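Local coordinates for alpha-glucosidase ([Eubacterium] rectale, PDB 6PNR), which hydrolyses alpha-glycosidic bonds as a GH31 sulfoquinovosidase, probably freeing sulfoquinovose from sulfolipid-derived glycosides, and binds the aza-sugar inhibitor IFGSQ, at residues I29-G34 / F55-T60; I47-T52 / Q201-P206; G468-I473 / I589-L594; W612-P617 / I635-E640. All coordinates share one frame; numbering follows the deposited sequence.

Contact 1 of 4, residues I29-G34 / F55-T60; sequences IYVGVG and FPLKLT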
loop_
_atom_site.group_PDB
_atom_site.type_symbol
_atom_site.label_atom_id
_atom_site.label_comp_id
_atom_site.label_asym_id
_atom_site.label_seq_id
_atom_site.Cartn_x
_atom_site.Cartn_y
_atom_site.Cartn_z
ATOM N N ILE A 29 -6.377 -21.671 18.634
ATOM C CA ILE A 29 -6.476 -21.929 17.200
ATOM C C ILE A 29 -7.743 -21.282 16.653
ATOM O O ILE A 29 -8.832 -21.465 17.208
ATOM C CB ILE A 29 -6.479 -23.440 16.894
ATOM C CG1 ILE A 29 -5.231 -24.122 17.458
ATOM C CG2 ILE A 29 -6.585 -23.681 15.404
ATOM C CD1 ILE A 29 -5.275 -25.650 17.361
ATOM N N TYR A 30 -7.597 -20.527 15.567
ATOM C CA TYR A 30 -8.707 -20.156 14.707
ATOM C C TYR A 30 -8.521 -20.829 13.355
ATOM O O TYR A 30 -7.394 -21.035 12.893
ATOM C CB TYR A 30 -8.806 -18.632 14.493
ATOM C CG TYR A 30 -8.884 -17.786 15.754
ATOM C CD1 TYR A 30 -7.803 -17.684 16.620
ATOM C CD2 TYR A 30 -10.033 -17.046 16.046
ATOM C CE1 TYR A 30 -7.864 -16.896 17.762
ATOM C CE2 TYR A 30 -10.105 -16.254 17.182
ATOM C CZ TYR A 30 -9.022 -16.186 18.031
ATOM O OH TYR A 30 -9.095 -15.407 19.156
ATOM N N VAL A 31 -9.636 -21.143 12.707
ATOM C CA VAL A 31 -9.630 -21.733 11.379
ATOM C C VAL A 31 -10.575 -20.921 10.513
ATOM O O VAL A 31 -11.414 -20.167 11.009
ATOM C CB VAL A 31 -10.049 -23.211 11.405
ATOM C CG1 VAL A 31 -9.084 -23.989 12.255
ATOM C CG2 VAL A 31 -11.451 -23.333 11.977
ATOM N N GLY A 32 -10.434 -21.069 9.206
ATOM C CA GLY A 32 -11.337 -20.358 8.337
ATOM C C GLY A 32 -11.094 -20.661 6.881
ATOM O O GLY A 32 -10.423 -21.631 6.522
ATOM N N VAL A 33 -11.685 -19.806 6.051
ATOM C CA VAL A 33 -11.709 -19.962 4.606
ATOM C C VAL A 33 -11.285 -18.639 3.985
ATOM O O VAL A 33 -11.837 -17.588 4.326
ATOM C CB VAL A 33 -13.109 -20.369 4.110
ATOM C CG1 VAL A 33 -13.106 -20.582 2.593
ATOM C CG2 VAL A 33 -13.601 -21.623 4.857
ATOM N N GLY A 34 -10.300 -18.692 3.087
ATOM C CA GLY A 34 -9.890 -17.527 2.338
ATOM C C GLY A 34 -9.771 -17.849 0.860
ATOM O O GLY A 34 -9.747 -19.013 0.451
ATOM N N PHE A 55 -12.965 -18.274 12.713
ATOM C CA PHE A 55 -13.628 -18.425 14.003
ATOM C C PHE A 55 -12.755 -19.248 14.929
ATOM O O PHE A 55 -12.024 -20.137 14.468
ATOM C CB PHE A 55 -15.017 -19.068 13.849
ATOM C CG PHE A 55 -15.036 -20.285 12.976
ATOM C CD1 PHE A 55 -14.754 -21.535 13.503
ATOM C CD2 PHE A 55 -15.352 -20.188 11.634
ATOM C CE1 PHE A 55 -14.780 -22.664 12.703
ATOM C CE2 PHE A 55 -15.377 -21.311 10.827
ATOM C CZ PHE A 55 -15.096 -22.554 11.366
ATOM N N PRO A 56 -12.787 -18.968 16.229
ATOM C CA PRO A 56 -12.010 -19.772 17.173
ATOM C C PRO A 56 -12.629 -21.145 17.363
ATOM O O PRO A 56 -13.834 -21.342 17.197
ATOM C CB PRO A 56 -12.066 -18.954 18.467
ATOM C CG PRO A 56 -13.368 -18.205 18.363
ATOM C CD PRO A 56 -13.549 -17.895 16.898
ATOM N N LEU A 57 -11.780 -22.105 17.698
ATOM C CA LEU A 57 -12.219 -23.471 17.916
ATOM C C LEU A 57 -12.565 -23.685 19.383
ATOM O O LEU A 57 -11.958 -23.085 20.276
ATOM C CB LEU A 57 -11.132 -24.457 17.495
ATOM C CG LEU A 57 -10.804 -24.515 16.005
ATOM C CD1 LEU A 57 -9.688 -25.518 15.787
ATOM C CD2 LEU A 57 -12.035 -24.898 15.225
ATOM N N LYS A 58 -13.546 -24.555 19.625
ATOM C CA LYS A 58 -13.918 -24.978 20.970
ATOM C C LYS A 58 -13.245 -26.307 21.281
ATOM O O LYS A 58 -13.298 -27.233 20.466
ATOM C CB LYS A 58 -15.435 -25.124 21.104
ATOM C CG LYS A 58 -16.216 -23.828 21.064
ATOM C CD LYS A 58 -17.709 -24.101 21.236
ATOM C CE LYS A 58 -18.495 -22.816 21.475
ATOM N NZ LYS A 58 -18.275 -22.265 22.847
ATOM N N LEU A 59 -12.607 -26.393 22.453
ATOM C CA LEU A 59 -11.998 -27.637 22.931
ATOM C C LEU A 59 -13.091 -28.526 23.516
ATOM O O LEU A 59 -13.648 -28.218 24.574
ATOM C CB LEU A 59 -10.927 -27.344 23.979
ATOM C CG LEU A 59 -10.205 -28.530 24.630
ATOM C CD1 LEU A 59 -9.565 -29.447 23.598
ATOM C CD2 LEU A 59 -9.155 -28.039 25.627
ATOM N N THR A 60 -13.397 -29.635 22.836
ATOM C CA THR A 60 -14.519 -30.482 23.215
ATOM C C THR A 60 -14.126 -31.845 23.772
ATOM O O THR A 60 -14.998 -32.555 24.276
ATOM C CB THR A 60 -15.454 -30.695 22.016
ATOM O OG1 THR A 60 -14.702 -31.223 20.918
ATOM C CG2 THR A 60 -16.102 -29.386 21.605
#
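Y30 faces P56, their CA atoms 4.1 Å apart in a non-hydrogen-bonded antiparallel pair, while V31 and F55 form the adjoining hydrogen-bonded pair of the hairpin made by strands 29-41 and 44-56. V31 N donates to F55 O, F55 N to V31 O, and L57 N to I29 O at 3.1 Å, the last bond extending the pairing past the end of the second strand. The Y30 ring and P56 meet at a slant: CD2 lies 3.4 Å from P56 N and CE2 3.6 Å from P56 CB, while R54 makes a cation-pi contact with the ring. An alanine at Y30 would keep CB near F55 O but would probably leave P56 without its aromatic neighbour and R54 without its pi partner. On the face that carries V31 and F55, V31 CG2 reaches F55 CE1 at 3.5 Å, and V31 O sits 3.9 Å above the centre of the F55 ring. F55 CG lies between the backbone N and the carbonyl carbon (chi1 47°), a crowded position from which the ring extends beside V31. L57 points its methyls inward, CD1 to I29 CG2 at 3.6 Å and CD2 to V31 CG2, beside F73 and I77. Proline has no N-H to give, and at a non-hydrogen-bonded pair P56 costs the hairpin no bond; it also packs on E53 of the second subunit.

Contact 2 of 4, residues I47-T52 / Q201-P206; sequences ITDYVT and QIWEVP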
loop_
_atom_site.group_PDB
_atom_site.type_symbol
_atom_site.label_atom_id
_atom_site.label_comp_id
_atom_site.label_asym_id
_atom_site.label_seq_id
_atom_site.Cartn_x
_atom_site.Cartn_y
_atom_site.Cartn_z
ATOM N N ILE A 47 0.370 -10.098 -3.182
ATOM C CA ILE A 47 -0.519 -11.116 -2.642
ATOM C C ILE A 47 -1.546 -10.447 -1.735
ATOM O O ILE A 47 -1.184 -9.719 -0.802
ATOM C CB ILE A 47 0.269 -12.198 -1.882
ATOM C CG1 ILE A 47 1.113 -13.016 -2.871
ATOM C CG2 ILE A 47 -0.679 -13.107 -1.095
ATOM C CD1 ILE A 47 1.986 -14.049 -2.215
ATOM N N THR A 48 -2.822 -10.687 -2.014
ATOM C CA THR A 48 -3.908 -10.295 -1.130
ATOM C C THR A 48 -4.786 -11.511 -0.870
ATOM O O THR A 48 -4.745 -12.498 -1.607
ATOM C CB THR A 48 -4.751 -9.164 -1.725
ATOM O OG1 THR A 48 -5.268 -9.589 -2.991
ATOM C CG2 THR A 48 -3.913 -7.909 -1.912
ATOM N N ASP A 49 -5.593 -11.426 0.185
ATOM C CA ASP A 49 -6.468 -12.515 0.587
ATOM C C ASP A 49 -7.857 -11.957 0.864
ATOM O O ASP A 49 -7.999 -10.842 1.375
ATOM C CB ASP A 49 -5.908 -13.224 1.843
ATOM C CG ASP A 49 -6.539 -14.595 2.099
ATOM O OD1 ASP A 49 -7.070 -15.216 1.145
ATOM O OD2 ASP A 49 -6.495 -15.045 3.273
ATOM N N TYR A 50 -8.879 -12.737 0.529
ATOM C CA TYR A 50 -10.266 -12.413 0.855
ATOM C C TYR A 50 -10.769 -13.484 1.821
ATOM O O TYR A 50 -11.067 -14.605 1.405
ATOM C CB TYR A 50 -11.117 -12.348 -0.401
ATOM C CG TYR A 50 -12.587 -12.134 -0.130
ATOM C CD1 TYR A 50 -13.015 -11.235 0.843
ATOM C CD2 TYR A 50 -13.550 -12.808 -0.872
ATOM C CE1 TYR A 50 -14.374 -11.027 1.081
ATOM C CE2 TYR A 50 -14.904 -12.607 -0.646
ATOM C CZ TYR A 50 -15.314 -11.720 0.331
ATOM O OH TYR A 50 -16.672 -11.530 0.543
ATOM N N VAL A 51 -10.844 -13.144 3.105
ATOM C CA VAL A 51 -11.258 -14.085 4.138
ATOM C C VAL A 51 -12.772 -14.001 4.278
ATOM O O VAL A 51 -13.315 -12.938 4.593
ATOM C CB VAL A 51 -10.562 -13.798 5.477
ATOM C CG1 VAL A 51 -11.074 -14.754 6.570
ATOM C CG2 VAL A 51 -9.037 -13.952 5.335
ATOM N N THR A 52 -13.459 -15.116 4.020
ATOM C CA THR A 52 -14.899 -15.191 4.226
ATOM C C THR A 52 -15.282 -15.840 5.552
ATOM O O THR A 52 -16.389 -15.593 6.045
ATOM C CB THR A 52 -15.567 -15.957 3.076
ATOM O OG1 THR A 52 -14.841 -17.166 2.819
ATOM C CG2 THR A 52 -15.590 -15.116 1.821
ATOM N N GLN A 201 -0.262 -17.227 11.038
ATOM C CA GLN A 201 -1.261 -17.529 10.016
ATOM C C GLN A 201 -0.648 -18.439 8.952
ATOM O O GLN A 201 0.420 -18.136 8.417
ATOM C CB GLN A 201 -1.786 -16.247 9.367
ATOM C CG GLN A 201 -2.789 -16.514 8.249
ATOM C CD GLN A 201 -3.236 -15.254 7.503
ATOM O OE1 GLN A 201 -3.951 -15.335 6.501
ATOM N NE2 GLN A 201 -2.829 -14.094 7.993
ATOM N N ILE A 202 -1.330 -19.545 8.645
ATOM C CA ILE A 202 -0.870 -20.531 7.667
ATOM C C ILE A 202 -1.983 -20.765 6.658
ATOM O O ILE A 202 -3.152 -20.893 7.039
ATOM C CB ILE A 202 -0.473 -21.870 8.335
ATOM C CG1 ILE A 202 0.252 -21.652 9.665
ATOM C CG2 ILE A 202 0.396 -22.687 7.392
ATOM C CD1 ILE A 202 1.629 -21.027 9.550
ATOM N N TRP A 203 -1.635 -20.840 5.369
ATOM C CA TRP A 203 -2.674 -21.034 4.344
ATOM C C TRP A 203 -2.906 -22.510 4.030
ATOM O O TRP A 203 -3.141 -22.902 2.877
ATOM C CB TRP A 203 -2.343 -20.242 3.080
ATOM C CG TRP A 203 -2.580 -18.767 3.261
ATOM C CD1 TRP A 203 -2.873 -18.121 4.433
ATOM C CD2 TRP A 203 -2.567 -17.758 2.242
ATOM N NE1 TRP A 203 -3.023 -16.768 4.202
ATOM C CE2 TRP A 203 -2.845 -16.524 2.867
ATOM C CE3 TRP A 203 -2.332 -17.777 0.863
ATOM C CZ2 TRP A 203 -2.887 -15.318 2.162
ATOM C CZ3 TRP A 203 -2.366 -16.571 0.165
ATOM C CH2 TRP A 203 -2.650 -15.364 0.817
ATOM N N GLU A 204 -2.836 -23.328 5.076
ATOM C CA GLU A 204 -3.236 -24.730 5.105
ATOM C C GLU A 204 -3.263 -25.132 6.571
ATOM O O GLU A 204 -2.731 -24.423 7.431
ATOM C CB GLU A 204 -2.274 -25.626 4.323
ATOM C CG GLU A 204 -1.003 -25.965 5.102
ATOM C CD GLU A 204 -0.123 -26.954 4.369
ATOM O OE1 GLU A 204 -0.602 -27.564 3.384
ATOM O OE2 GLU A 204 1.054 -27.111 4.764
ATOM N N VAL A 205 -3.879 -26.272 6.856
ATOM C CA VAL A 205 -3.692 -26.869 8.174
ATOM C C VAL A 205 -2.303 -27.495 8.189
ATOM O O VAL A 205 -2.052 -28.449 7.442
ATOM C CB VAL A 205 -4.781 -27.905 8.491
ATOM C CG1 VAL A 205 -4.508 -28.558 9.833
ATOM C CG2 VAL A 205 -6.175 -27.250 8.461
ATOM N N PRO A 206 -1.375 -27.004 9.006
ATOM C CA PRO A 206 -0.007 -27.525 8.957
ATOM C C PRO A 206 0.085 -28.914 9.564
ATOM O O PRO A 206 -0.627 -29.244 10.513
ATOM C CB PRO A 206 0.783 -26.511 9.794
ATOM C CG PRO A 206 -0.214 -26.046 10.803
ATOM C CD PRO A 206 -1.550 -26.016 10.083
#
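D49 and W203 have the closest CA atoms of the two segments, yet these are 10.1 Å apart: strands 29-41 and 101-107 lie between strand 44-56 and strand 197-202 in the same antiparallel sheet, and it is mainly side chains that bridge the gap. W203 follows directly on the end of its strand. Its CG, anti to the carbonyl carbon (chi1 -74°), starts the indole toward segment 47-52, which the six-membered part of the ring system meets. There CZ2 lies 3.7 Å from D49 CB and CH2 3.6 Å from I47 CG2, both side chains sliding past the tryptophan in the opposite direction. The carboxylate plane of D49 is turned 40° from the indole, with OD1 above one face, offset toward the rim. W203 NE1 donates to Q201 OE1 at 2.9 Å; the oxygen lies in the ring plane, whereas the N-H arrives above the plane of the amide carbonyl. This bond ties the indole to its own segment and limits its rotation. R101, from the intervening strand 101-107, pairs with both partners, in a salt bridge to D49 OD1 and a cation-pi contact to W203, while Y187 stacks on the tryptophan. The indole thus lies among an aspartate, an arginine and an aromatic ring across one face of the N-terminal sheet, and the positive charge of R101 would probably offset the negative charge of the carboxylate held close to the ring.

Contact 3 of 4, residues G468-I473 / I589-L594; sequences GLASVI and IQYEYL. With SO4 (sulfate ion), chain D.
A470 and I473, one turn apart on helix 469-481 of the GH31 TIM-barrel domain, meet Y591 and its neighbours in the loop that leads into strand 593-595 of the C-terminal domain, so the contact joins the catalytic barrel to that beta domain. Y591 presents the edge of its ring to the helix: CE1 lies 3.3 Å from A470 O, near the ring plane, and 3.7 Å from A470 CB. I473 CG2, anti to its backbone N, reaches the loop backbone at Q590 O (3.4 Å) and also touches Y593 CD1 at 3.9 Å. Q590 O is buried here with no hydrogen-bonding partner in the model. Behind this first layer, Q590 CG covers the centre of one face of the Y591 ring, and its amide is held by S122 O and F124 N. Y605 meets the ring of Y591 as well, and Y593 OH is bonded to F516 O. An alanine at Y591 would probably open a gap beside A470 and leave Q590 CG and Y605 without the ring they lie against. A sulfate ion, probably from the crystallisation liquor, sits at the loop and takes the N-H groups of Q590 and Y591, with O3 also near the ring edge at CD2. Further back along 468-473, G468 O accepts from both S471 N and S471 OG, the latter 2.8 Å away and in the carbonyl plane.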
loop_
_atom_site.group_PDB
_atom_site.type_symbol
_atom_site.label_atom_id
_atom_site.label_comp_id
_atom_site.label_asym_id
_atom_site.label_seq_id
_atom_site.Cartn_x
_atom_site.Cartn_y
_atom_site.Cartn_z
ATOM N N GLY A 468 20.963 -1.258 1.287
ATOM C CA GLY A 468 22.382 -1.095 1.054
ATOM C C GLY A 468 23.228 -1.937 1.985
ATOM O O GLY A 468 22.784 -2.984 2.466
ATOM N N LEU A 469 24.438 -1.445 2.276
ATOM C CA LEU A 469 25.431 -2.209 3.016
ATOM C C LEU A 469 24.880 -2.704 4.350
ATOM O O LEU A 469 25.077 -3.866 4.721
ATOM C CB LEU A 469 26.689 -1.346 3.211
ATOM C CG LEU A 469 28.011 -1.921 3.747
ATOM C CD1 LEU A 469 29.163 -1.015 3.318
ATOM C CD2 LEU A 469 28.027 -2.078 5.270
ATOM N N ALA A 470 24.149 -1.852 5.065
ATOM C CA ALA A 470 23.713 -2.210 6.410
ATOM C C ALA A 470 22.781 -3.423 6.413
ATOM O O ALA A 470 22.779 -4.195 7.376
ATOM C CB ALA A 470 23.034 -1.012 7.067
ATOM N N SER A 471 22.002 -3.622 5.345
ATOM C CA SER A 471 21.015 -4.699 5.350
ATOM C C SER A 471 21.683 -6.062 5.280
ATOM O O SER A 471 21.076 -7.062 5.681
ATOM C CB SER A 471 20.002 -4.517 4.198
ATOM O OG SER A 471 20.617 -4.639 2.921
ATOM N N VAL A 472 22.931 -6.107 4.813
ATOM C CA VAL A 472 23.724 -7.330 4.834
ATOM C C VAL A 472 23.914 -7.833 6.265
ATOM O O VAL A 472 23.875 -9.045 6.528
ATOM C CB VAL A 472 25.078 -7.071 4.154
ATOM C CG1 VAL A 472 26.027 -8.264 4.383
ATOM C CG2 VAL A 472 24.877 -6.735 2.664
ATOM N N ILE A 473 24.149 -6.918 7.208
ATOM C CA ILE A 473 24.406 -7.341 8.585
ATOM C C ILE A 473 23.154 -7.946 9.191
ATOM O O ILE A 473 23.201 -8.986 9.866
ATOM C CB ILE A 473 24.905 -6.164 9.440
ATOM C CG1 ILE A 473 26.130 -5.520 8.820
ATOM C CG2 ILE A 473 25.208 -6.649 10.864
ATOM C CD1 ILE A 473 26.251 -4.076 9.160
ATOM N N ILE A 589 20.315 -4.592 19.132
ATOM C CA ILE A 589 21.378 -4.180 18.230
ATOM C C ILE A 589 21.396 -5.116 17.030
ATOM O O ILE A 589 21.491 -6.338 17.187
ATOM C CB ILE A 589 22.732 -4.178 18.954
ATOM C CG1 ILE A 589 22.784 -2.991 19.934
ATOM C CG2 ILE A 589 23.874 -4.158 17.943
ATOM C CD1 ILE A 589 23.883 -3.089 20.957
ATOM N N GLN A 590 21.315 -4.552 15.826
ATOM C CA GLN A 590 21.335 -5.393 14.639
ATOM C C GLN A 590 22.355 -4.962 13.591
ATOM O O GLN A 590 22.417 -5.588 12.527
ATOM C CB GLN A 590 19.928 -5.473 14.012
ATOM C CG GLN A 590 19.437 -4.189 13.357
ATOM C CD GLN A 590 18.105 -4.361 12.641
ATOM O OE1 GLN A 590 17.132 -4.857 13.212
ATOM N NE2 GLN A 590 18.059 -3.958 11.374
ATOM N N TYR A 591 23.164 -3.930 13.855
ATOM C CA TYR A 591 24.233 -3.543 12.938
ATOM C C TYR A 591 25.619 -3.696 13.568
ATOM O O TYR A 591 26.609 -3.181 13.028
ATOM C CB TYR A 591 23.995 -2.118 12.418
ATOM C CG TYR A 591 22.674 -1.988 11.660
ATOM C CD1 TYR A 591 22.414 -2.762 10.537
ATOM C CD2 TYR A 591 21.690 -1.110 12.080
ATOM C CE1 TYR A 591 21.205 -2.652 9.847
ATOM C CE2 TYR A 591 20.490 -0.982 11.394
ATOM C CZ TYR A 591 20.255 -1.749 10.283
ATOM O OH TYR A 591 19.049 -1.641 9.631
ATOM N N GLU A 592 25.715 -4.399 14.687
ATOM C CA GLU A 592 26.970 -4.972 15.157
ATOM C C GLU A 592 26.796 -6.482 15.252
ATOM O O GLU A 592 25.685 -6.974 15.468
ATOM C CB GLU A 592 27.386 -4.420 16.540
ATOM C CG GLU A 592 27.149 -2.921 16.710
ATOM C CD GLU A 592 27.659 -2.401 18.039
ATOM O OE1 GLU A 592 27.804 -3.214 18.977
ATOM O OE2 GLU A 592 27.914 -1.183 18.143
ATOM N N TYR A 593 27.896 -7.213 15.100
ATOM C CA TYR A 593 27.879 -8.658 15.286
ATOM C C TYR A 593 29.173 -9.119 15.942
ATOM O O TYR A 593 30.215 -8.471 15.815
ATOM C CB TYR A 593 27.669 -9.417 13.955
ATOM C CG TYR A 593 28.731 -9.204 12.886
ATOM C CD1 TYR A 593 28.623 -8.162 11.959
ATOM C CD2 TYR A 593 29.819 -10.061 12.776
ATOM C CE1 TYR A 593 29.591 -7.979 10.959
ATOM C CE2 TYR A 593 30.787 -9.884 11.795
ATOM C CZ TYR A 593 30.670 -8.848 10.886
ATOM O OH TYR A 593 31.640 -8.686 9.913
ATOM N N LEU A 594 29.088 -10.242 16.665
ATOM C CA LEU A 594 30.284 -10.929 17.142
ATOM C C LEU A 594 30.787 -11.833 16.025
ATOM O O LEU A 594 30.029 -12.661 15.506
ATOM C CB LEU A 594 29.995 -11.737 18.415
ATOM C CG LEU A 594 29.377 -10.933 19.569
ATOM C CD1 LEU A 594 28.998 -11.803 20.784
ATOM C CD2 LEU A 594 30.313 -9.806 19.980
HETATM S S SO4 D . 21.877 -0.835 16.031
HETATM O O1 SO4 D . 20.782 -1.806 15.902
HETATM O O2 SO4 D . 21.887 -0.305 17.405
HETATM O O3 SO4 D . 21.661 0.289 15.109
HETATM O O4 SO4 D . 23.171 -1.482 15.747
#

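Contact 4 of 4, residues W612-P617 / I635-E640; sequences WDVYLP and ITVSAE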
loop_
_atom_site.group_PDB
_atom_site.type_symbol
_atom_site.label_atom_id
_atom_site.label_comp_id
_atom_site.label_asym_id
_atom_site.label_seq_id
_atom_site.Cartn_x
_atom_site.Cartn_y
_atom_site.Cartn_z
ATOM N N TRP A 612 33.051 6.438 14.399
ATOM C CA TRP A 612 31.878 5.570 14.456
ATOM C C TRP A 612 31.531 5.287 15.912
ATOM O O TRP A 612 32.425 5.011 16.715
ATOM C CB TRP A 612 32.123 4.261 13.683
ATOM C CG TRP A 612 30.857 3.473 13.391
ATOM C CD1 TRP A 612 30.497 2.260 13.918
ATOM C CD2 TRP A 612 29.793 3.853 12.503
ATOM N NE1 TRP A 612 29.272 1.868 13.417
ATOM C CE2 TRP A 612 28.822 2.825 12.546
ATOM C CE3 TRP A 612 29.572 4.957 11.669
ATOM C CZ2 TRP A 612 27.646 2.874 11.791
ATOM C CZ3 TRP A 612 28.402 5.009 10.923
ATOM C CH2 TRP A 612 27.452 3.974 10.991
ATOM N N ASP A 613 30.242 5.396 16.247
ATOM C CA ASP A 613 29.754 5.061 17.581
ATOM C C ASP A 613 29.580 3.553 17.698
ATOM O O ASP A 613 28.998 2.922 16.813
ATOM C CB ASP A 613 28.415 5.752 17.865
ATOM C CG ASP A 613 28.527 7.271 17.912
ATOM O OD1 ASP A 613 29.599 7.790 18.302
ATOM O OD2 ASP A 613 27.536 7.949 17.561
ATOM N N VAL A 614 30.066 2.976 18.796
ATOM C CA VAL A 614 30.025 1.533 19.012
ATOM C C VAL A 614 29.483 1.271 20.406
ATOM O O VAL A 614 29.858 1.957 21.363
ATOM C CB VAL A 614 31.426 0.900 18.858
ATOM C CG1 VAL A 614 31.379 -0.611 19.093
ATOM C CG2 VAL A 614 32.033 1.239 17.495
ATOM N N TYR A 615 28.607 0.281 20.531
ATOM C CA TYR A 615 28.249 -0.247 21.837
ATOM C C TYR A 615 29.004 -1.551 22.065
ATOM O O TYR A 615 28.836 -2.509 21.304
ATOM C CB TYR A 615 26.747 -0.484 21.983
ATOM C CG TYR A 615 26.456 -1.194 23.291
ATOM C CD1 TYR A 615 26.357 -0.476 24.478
ATOM C CD2 TYR A 615 26.329 -2.580 23.351
ATOM C CE1 TYR A 615 26.118 -1.112 25.686
ATOM C CE2 TYR A 615 26.091 -3.229 24.560
ATOM C CZ TYR A 615 25.984 -2.483 25.722
ATOM O OH TYR A 615 25.749 -3.101 26.929
ATOM N N LEU A 616 29.817 -1.595 23.127
ATOM C CA LEU A 616 30.496 -2.823 23.521
ATOM C C LEU A 616 29.834 -3.419 24.756
ATOM O O LEU A 616 29.591 -2.694 25.730
ATOM C CB LEU A 616 31.978 -2.566 23.814
ATOM C CG LEU A 616 32.889 -2.163 22.663
ATOM C CD1 LEU A 616 34.289 -1.908 23.192
ATOM C CD2 LEU A 616 32.900 -3.244 21.598
ATOM N N PRO A 617 29.516 -4.710 24.754
ATOM C CA PRO A 617 29.098 -5.369 25.997
ATOM C C PRO A 617 30.229 -5.358 27.017
ATOM O O PRO A 617 31.398 -5.169 26.677
ATOM C CB PRO A 617 28.770 -6.802 25.554
ATOM C CG PRO A 617 28.562 -6.709 24.054
ATOM C CD PRO A 617 29.466 -5.615 23.591
ATOM N N ILE A 635 31.005 3.798 23.102
ATOM C CA ILE A 635 32.242 4.499 22.776
ATOM C C ILE A 635 32.160 5.040 21.349
ATOM O O ILE A 635 31.233 4.742 20.592
ATOM C CB ILE A 635 33.489 3.605 22.927
ATOM C CG1 ILE A 635 33.544 2.547 21.827
ATOM C CG2 ILE A 635 33.509 2.922 24.285
ATOM C CD1 ILE A 635 34.717 1.570 21.998
ATOM N N THR A 636 33.156 5.854 20.997
ATOM C CA THR A 636 33.352 6.362 19.644
ATOM C C THR A 636 34.821 6.191 19.298
ATOM O O THR A 636 35.688 6.619 20.064
ATOM C CB THR A 636 32.950 7.842 19.514
ATOM O OG1 THR A 636 31.522 7.972 19.581
ATOM C CG2 THR A 636 33.445 8.419 18.192
ATOM N N VAL A 637 35.103 5.565 18.151
ATOM C CA VAL A 637 36.472 5.292 17.734
ATOM C C VAL A 637 36.727 5.958 16.391
ATOM O O VAL A 637 35.806 6.175 15.598
ATOM C CB VAL A 637 36.757 3.776 17.643
ATOM C CG1 VAL A 637 36.590 3.118 19.012
ATOM C CG2 VAL A 637 35.842 3.123 16.607
ATOM N N SER A 638 37.993 6.285 16.136
ATOM C CA SER A 638 38.365 6.698 14.794
ATOM C C SER A 638 38.077 5.555 13.831
ATOM O O SER A 638 38.331 4.387 14.137
ATOM C CB SER A 638 39.842 7.088 14.729
ATOM O OG SER A 638 40.174 7.479 13.412
ATOM N N ALA A 639 37.531 5.891 12.666
ATOM C CA ALA A 639 37.082 4.874 11.723
ATOM C C ALA A 639 37.249 5.399 10.298
ATOM O O ALA A 639 36.307 5.464 9.509
ATOM C CB ALA A 639 35.638 4.475 12.020
ATOM N N GLU A 640 38.471 5.802 9.959
ATOM C CA GLU A 640 38.758 6.210 8.598
ATOM C C GLU A 640 38.626 5.010 7.659
ATOM O O GLU A 640 38.581 3.848 8.083
ATOM C CB GLU A 640 40.157 6.829 8.494
ATOM C CG GLU A 640 40.440 7.973 9.481
ATOM C CD GLU A 640 39.745 9.296 9.128
ATOM O OE1 GLU A 640 39.183 9.445 8.014
ATOM O OE2 GLU A 640 39.770 10.205 9.986
#
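D613 and T636 lie side by side and point the same way on the exposed face of the strand pair. D613 OD1 and T636 OG1 are modelled only 2.3 Å apart, too short for an ordinary hydrogen bond, so the detail of that link is doubtful; both residues also touch a crystal neighbour. W612, V614, I635 and V637 project to the other face. I635 CG1 lies between the backbone N and the carbonyl carbon (chi1 71°), against V614 CB at 4.0 Å, and farther out I635 CD1 meets L616 CD1 at 3.7 Å, the two side chains crossing at a slant. The backbones form a two-stranded antiparallel sheet of the GH31 C-terminal domain, strands 611-616 and 633-638; the segments 612-616 and 635-638 run 132° apart in direction. V614 and I635 exchange two nearly straight N-H...O bonds, each 2.8 Å between N and O; W612 and V637 exchange a longer pair. F647, from strand 646-649 of the larger sheet, packs under V614, L616, I635 and V637, and Y630 touches the last three. At the far end W612 CB meets A639 CB at 3.9 Å, while the indole swings away from strand 633-638 to make an edge-to-face contact with Y605.

How the contacts relate
The four contacts form two touching pairs, one in the N-terminal beta region and one at the C-terminal domain. Contacts 1 and 2, centres 13 Å apart, share strand 44-56; V33 O and T52 N, 3.0 Å apart, probably hydrogen-bond between them. Contacts 3 and 4 have centres 14 Å apart and are joined by E592 OE2 and Y615 N at 2.9 Å, with I589 packed on Y615. Between the pairs, contacts 2 and 3 come nearest, about 21 Å between closest atoms. No contact includes a residue of the inhibitor pocket, although helix 469-481 of contact 3 follows pocket residues W455 and D458 closely in the chain.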